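PDB 2WTB: peroxisomal fatty acid beta-oxidation multifunctional protein MFP2 from Arabidopsis thaliana, which hydrates long-chain enoyl-CoAs and oxidises 3-hydroxyacyl-CoAs, two successive steps of peroxisomal fatty acid beta-oxidation, during seed germination. Local coordinates for residues I21-P26 and F33-N38; P104-I109 and L202-R207. All coordinates share one frame; numbering follows the deposited sequence.

Interaction 1: I21-P26 and F33-N38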
# COMPACT_ATOMS: atom_id res chain seq x y z
N ILE A 21 14.51 -3.79 -31.76
CA ILE A 21 13.41 -4.61 -31.27
C ILE A 21 12.55 -3.81 -30.30
O ILE A 21 13.03 -3.35 -29.27
CB ILE A 21 13.93 -5.86 -30.54
CG1 ILE A 21 14.87 -6.65 -31.44
CG2 ILE A 21 12.77 -6.73 -30.07
CD1 ILE A 21 15.42 -7.89 -30.79
N THR A 22 11.27 -3.65 -30.64
CA THR A 22 10.34 -2.90 -29.80
C THR A 22 9.46 -3.82 -28.97
O THR A 22 8.78 -4.69 -29.51
CB THR A 22 9.44 -1.96 -30.63
OG1 THR A 22 10.24 -1.14 -31.49
CG2 THR A 22 8.61 -1.07 -29.71
N LEU A 23 9.48 -3.63 -27.66
CA LEU A 23 8.64 -4.41 -26.76
C LEU A 23 7.23 -3.83 -26.75
O LEU A 23 7.04 -2.66 -26.41
CB LEU A 23 9.22 -4.42 -25.35
CG LEU A 23 10.69 -4.83 -25.21
CD1 LEU A 23 11.15 -4.68 -23.76
CD2 LEU A 23 10.93 -6.25 -25.70
N ILE A 24 6.26 -4.64 -27.12
CA ILE A 24 4.89 -4.16 -27.27
C ILE A 24 3.90 -4.99 -26.45
O ILE A 24 3.44 -6.04 -26.90
CB ILE A 24 4.45 -4.17 -28.74
CG1 ILE A 24 5.49 -3.45 -29.60
CG2 ILE A 24 3.08 -3.53 -28.90
CD1 ILE A 24 5.14 -3.42 -31.07
N ASN A 25 3.57 -4.51 -25.26
CA ASN A 25 2.60 -5.18 -24.40
C ASN A 25 2.01 -4.23 -23.36
O ASN A 25 2.38 -4.28 -22.19
CB ASN A 25 3.23 -6.39 -23.72
CG ASN A 25 2.22 -7.21 -22.94
OD1 ASN A 25 1.06 -7.30 -23.33
ND2 ASN A 25 2.66 -7.82 -21.84
N PRO A 26 1.09 -3.36 -23.80
CA PRO A 26 0.44 -2.38 -22.92
C PRO A 26 -0.14 -3.05 -21.68
O PRO A 26 -0.49 -4.23 -21.74
CB PRO A 26 -0.70 -1.84 -23.80
CG PRO A 26 -0.22 -2.04 -25.19
CD PRO A 26 0.57 -3.31 -25.18
N PHE A 33 5.71 -14.17 -21.15
CA PHE A 33 6.42 -15.24 -21.84
C PHE A 33 6.33 -15.01 -23.34
O PHE A 33 7.31 -15.22 -24.07
CB PHE A 33 5.84 -16.60 -21.48
CG PHE A 33 6.17 -17.04 -20.08
CD1 PHE A 33 7.48 -17.28 -19.70
CD2 PHE A 33 5.16 -17.22 -19.15
CE1 PHE A 33 7.79 -17.68 -18.42
CE2 PHE A 33 5.46 -17.62 -17.86
CZ PHE A 33 6.77 -17.85 -17.49
N ASP A 34 5.17 -14.57 -23.80
CA ASP A 34 4.94 -14.28 -25.21
C ASP A 34 6.02 -13.34 -25.73
O ASP A 34 6.73 -13.65 -26.68
CB ASP A 34 3.56 -13.66 -25.42
CG ASP A 34 2.44 -14.50 -24.84
OD1 ASP A 34 1.32 -14.44 -25.38
OD2 ASP A 34 2.68 -15.22 -23.85
N VAL A 35 6.13 -12.18 -25.09
CA VAL A 35 7.14 -11.20 -25.44
C VAL A 35 8.52 -11.85 -25.45
O VAL A 35 9.30 -11.68 -26.39
CB VAL A 35 7.14 -10.01 -24.46
CG1 VAL A 35 8.35 -9.11 -24.69
CG2 VAL A 35 5.84 -9.22 -24.60
N LEU A 36 8.81 -12.61 -24.40
CA LEU A 36 10.13 -13.23 -24.24
C LEU A 36 10.47 -14.22 -25.35
O LEU A 36 11.61 -14.27 -25.81
CB LEU A 36 10.24 -13.91 -22.87
CG LEU A 36 10.40 -12.97 -21.68
CD1 LEU A 36 10.17 -13.70 -20.37
CD2 LEU A 36 11.77 -12.32 -21.71
N TYR A 37 9.48 -15.00 -25.79
CA TYR A 37 9.71 -15.99 -26.83
C TYR A 37 9.81 -15.34 -28.21
O TYR A 37 10.51 -15.84 -29.09
CB TYR A 37 8.64 -17.08 -26.82
CG TYR A 37 8.61 -17.87 -25.53
CD1 TYR A 37 9.79 -18.29 -24.93
CD2 TYR A 37 7.41 -18.20 -24.91
CE1 TYR A 37 9.78 -19.01 -23.75
CE2 TYR A 37 7.39 -18.93 -23.74
CZ TYR A 37 8.58 -19.33 -23.16
OH TYR A 37 8.56 -20.05 -21.99
N ASN A 38 9.11 -14.23 -28.39
CA ASN A 38 9.26 -13.44 -29.61
C ASN A 38 10.64 -12.82 -29.64
O ASN A 38 11.26 -12.69 -30.70
CB ASN A 38 8.19 -12.35 -29.68
CG ASN A 38 6.81 -12.90 -29.96
OD1 ASN A 38 6.62 -14.11 -30.10
ND2 ASN A 38 5.82 -12.01 -30.04
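V35 reaches from the first turn of its helix to the end of the strand and the residue just past it, dividing its two methyl groups between L23 and N25. The apolar part of the contact is the meeting of L23 with V35: CD2 of L23 lies 4.0 Å from CG1 of V35, and the two side chains cross at about a right angle. The L23 side chain does not set out directly toward the helix; chi1 of -52° sets CG anti to the carbonyl carbon, and chi2 near 175° leaves CD2 as the methyl that meets V35. V35 does start out toward the strand, and its CG1 stands anti to the backbone N (chi1 170°), which turns the other branch, CG2, to N25.

There V35 meets the asparagine at its aliphatic carbon, CG2 of V35 to CB of N25 being 3.9 Å; the amide is bonded to other residues. ND2 of N25 is hydrogen-bonded to the carbonyl oxygen of S30 and its OD1 takes a weak bond from the backbone N of G7, while its own backbone N is bonded to OD1 of N29. N25, just past the strand, is thus bonded within the loop that leads to the helix.

No hydrogen bond joins 21-26 to 33-38; the nearest pair of CA atoms, those of L23 and V35, is 7.1 Å apart. S32 OG bonds to the N of V35 at the start of the helix. Strand 18-24, helix 33-46 and strand 54-59 form a beta-alpha-beta unit of the crotonase-type domain. L23 shares backbone hydrogen bonds with T58 and A60, and V35 also touches T9 of strand 8-13, which flanks strand 18-24 on its other side.

Interaction 2: P104-I109 and L202-R207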
# COMPACT_ATOMS: atom_id res chain seq x y z
N PRO A 104 26.67 -7.14 -30.30
CA PRO A 104 26.37 -6.31 -29.13
C PRO A 104 24.91 -5.87 -29.10
O PRO A 104 24.31 -5.63 -30.15
CB PRO A 104 27.27 -5.08 -29.33
CG PRO A 104 28.16 -5.39 -30.50
CD PRO A 104 27.43 -6.40 -31.32
N SER A 105 24.35 -5.78 -27.90
CA SER A 105 23.00 -5.27 -27.72
C SER A 105 23.06 -3.98 -26.92
O SER A 105 23.89 -3.85 -26.01
CB SER A 105 22.13 -6.29 -26.98
OG SER A 105 21.93 -7.46 -27.74
N VAL A 106 22.20 -3.03 -27.25
CA VAL A 106 22.09 -1.80 -26.49
C VAL A 106 20.63 -1.54 -26.16
O VAL A 106 19.77 -1.59 -27.03
CB VAL A 106 22.64 -0.59 -27.27
CG1 VAL A 106 22.45 0.69 -26.46
CG2 VAL A 106 24.11 -0.80 -27.59
N ALA A 107 20.36 -1.27 -24.89
CA ALA A 107 19.00 -0.98 -24.45
C ALA A 107 18.71 0.52 -24.55
O ALA A 107 19.51 1.35 -24.11
CB ALA A 107 18.77 -1.48 -23.03
N ALA A 108 17.56 0.85 -25.13
CA ALA A 108 17.11 2.23 -25.22
C ALA A 108 15.94 2.43 -24.27
O ALA A 108 14.81 2.02 -24.56
CB ALA A 108 16.70 2.57 -26.65
N ILE A 109 16.21 3.05 -23.13
CA ILE A 109 15.22 3.15 -22.06
C ILE A 109 14.49 4.49 -22.01
O ILE A 109 15.11 5.56 -22.02
CB ILE A 109 15.85 2.87 -20.68
CG1 ILE A 109 16.43 1.46 -20.63
CG2 ILE A 109 14.82 3.07 -19.58
CD1 ILE A 109 17.16 1.14 -19.34
N LEU A 202 27.01 0.39 -32.84
CA LEU A 202 28.02 0.27 -33.89
C LEU A 202 29.38 0.76 -33.41
O LEU A 202 30.41 0.40 -33.98
CB LEU A 202 27.59 1.00 -35.16
CG LEU A 202 26.45 0.36 -35.96
CD1 LEU A 202 26.42 0.91 -37.37
CD2 LEU A 202 26.60 -1.15 -35.99
N ASP A 203 29.38 1.58 -32.36
CA ASP A 203 30.63 1.98 -31.72
C ASP A 203 31.32 0.75 -31.12
O ASP A 203 32.53 0.59 -31.23
CB ASP A 203 30.36 3.02 -30.63
CG ASP A 203 30.32 4.44 -31.17
OD1 ASP A 203 30.84 4.67 -32.28
OD2 ASP A 203 29.77 5.32 -30.48
N ILE A 204 30.53 -0.10 -30.48
CA ILE A 204 31.05 -1.32 -29.87
C ILE A 204 31.58 -2.27 -30.93
O ILE A 204 32.67 -2.83 -30.79
CB ILE A 204 29.98 -2.03 -29.03
CG1 ILE A 204 29.53 -1.15 -27.87
CG2 ILE A 204 30.49 -3.37 -28.53
CD1 ILE A 204 28.38 -1.73 -27.07
N VAL A 205 30.81 -2.45 -32.00
CA VAL A 205 31.23 -3.29 -33.12
C VAL A 205 32.54 -2.79 -33.71
O VAL A 205 33.36 -3.58 -34.19
CB VAL A 205 30.15 -3.33 -34.22
CG1 VAL A 205 30.74 -3.85 -35.52
CG2 VAL A 205 28.97 -4.18 -33.78
N GLY A 206 32.73 -1.47 -33.68
CA GLY A 206 33.90 -0.85 -34.27
C GLY A 206 35.01 -0.55 -33.28
O GLY A 206 36.03 0.04 -33.63
N ARG A 207 34.79 -0.94 -32.02
CA ARG A 207 35.81 -0.80 -30.98
C ARG A 207 36.07 0.65 -30.59
O ARG A 207 37.11 0.97 -30.02
CB ARG A 207 37.12 -1.45 -31.43
CG ARG A 207 37.01 -2.93 -31.72
CD ARG A 207 38.19 -3.41 -32.55
NE ARG A 207 38.27 -2.70 -33.82
CZ ARG A 207 37.61 -3.04 -34.92
NH1 ARG A 207 36.80 -4.10 -34.91
NH2 ARG A 207 37.75 -2.34 -36.03
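The ring of P104 packs against two successive residues of the helix end, I204 and V205. Its CG is 3.7 Å from CG2 of I204 and 3.6 Å from CG2 of V205, and the ring runs past the isoleucine in the opposite direction but crosses the valine at about a right angle. In V205, CG2 lies beside the backbone N (chi1 164° for CG1), and this methyl also meets the proline at CD, 3.7 Å away. I204 sends its longer branch further along the strand, where CD1 comes to 4.4 Å from CG2 of V106, a looser touch.

Around these contacts, W211 packs on both P104 and I204, and V106 continues onto A197 and A201, one to two turns earlier in helix 193-205. Just past the contact the helix closes in a Schellman motif, with R207 at positive phi and its N bonded to the carbonyl oxygen of I204. D203, in the last turn, forms salt bridges with R199 and R208.

Strand 105-109 pairs with strands 54-59 and 126-129, so the helix end covers the entry to an inner strand of the sheet, helix packed on sheet within the crotonase-type domain.

How the interactions relate
Both interactions pack a helix on the same mixed sheet of the N-terminal hydratase/isomerase domain, with strand 54-59 lying between strands 18-24 and 105-109. Their centres are about 21 Å apart and their nearest atoms about 7 Å, so they are linked through the sheet and not by touching. Y43, further along helix 33-46, touches I21 of segment 21-26, and its OH is hydrogen-bonded to OG of S105 in segment 104-109. Interaction 1 is the nearer to catalysis: the side chain of L23 is about 11 Å from that of E119, the predicted nucleophile. Interaction 2 lies away from the predicted catalytic residues, at the start of its strand.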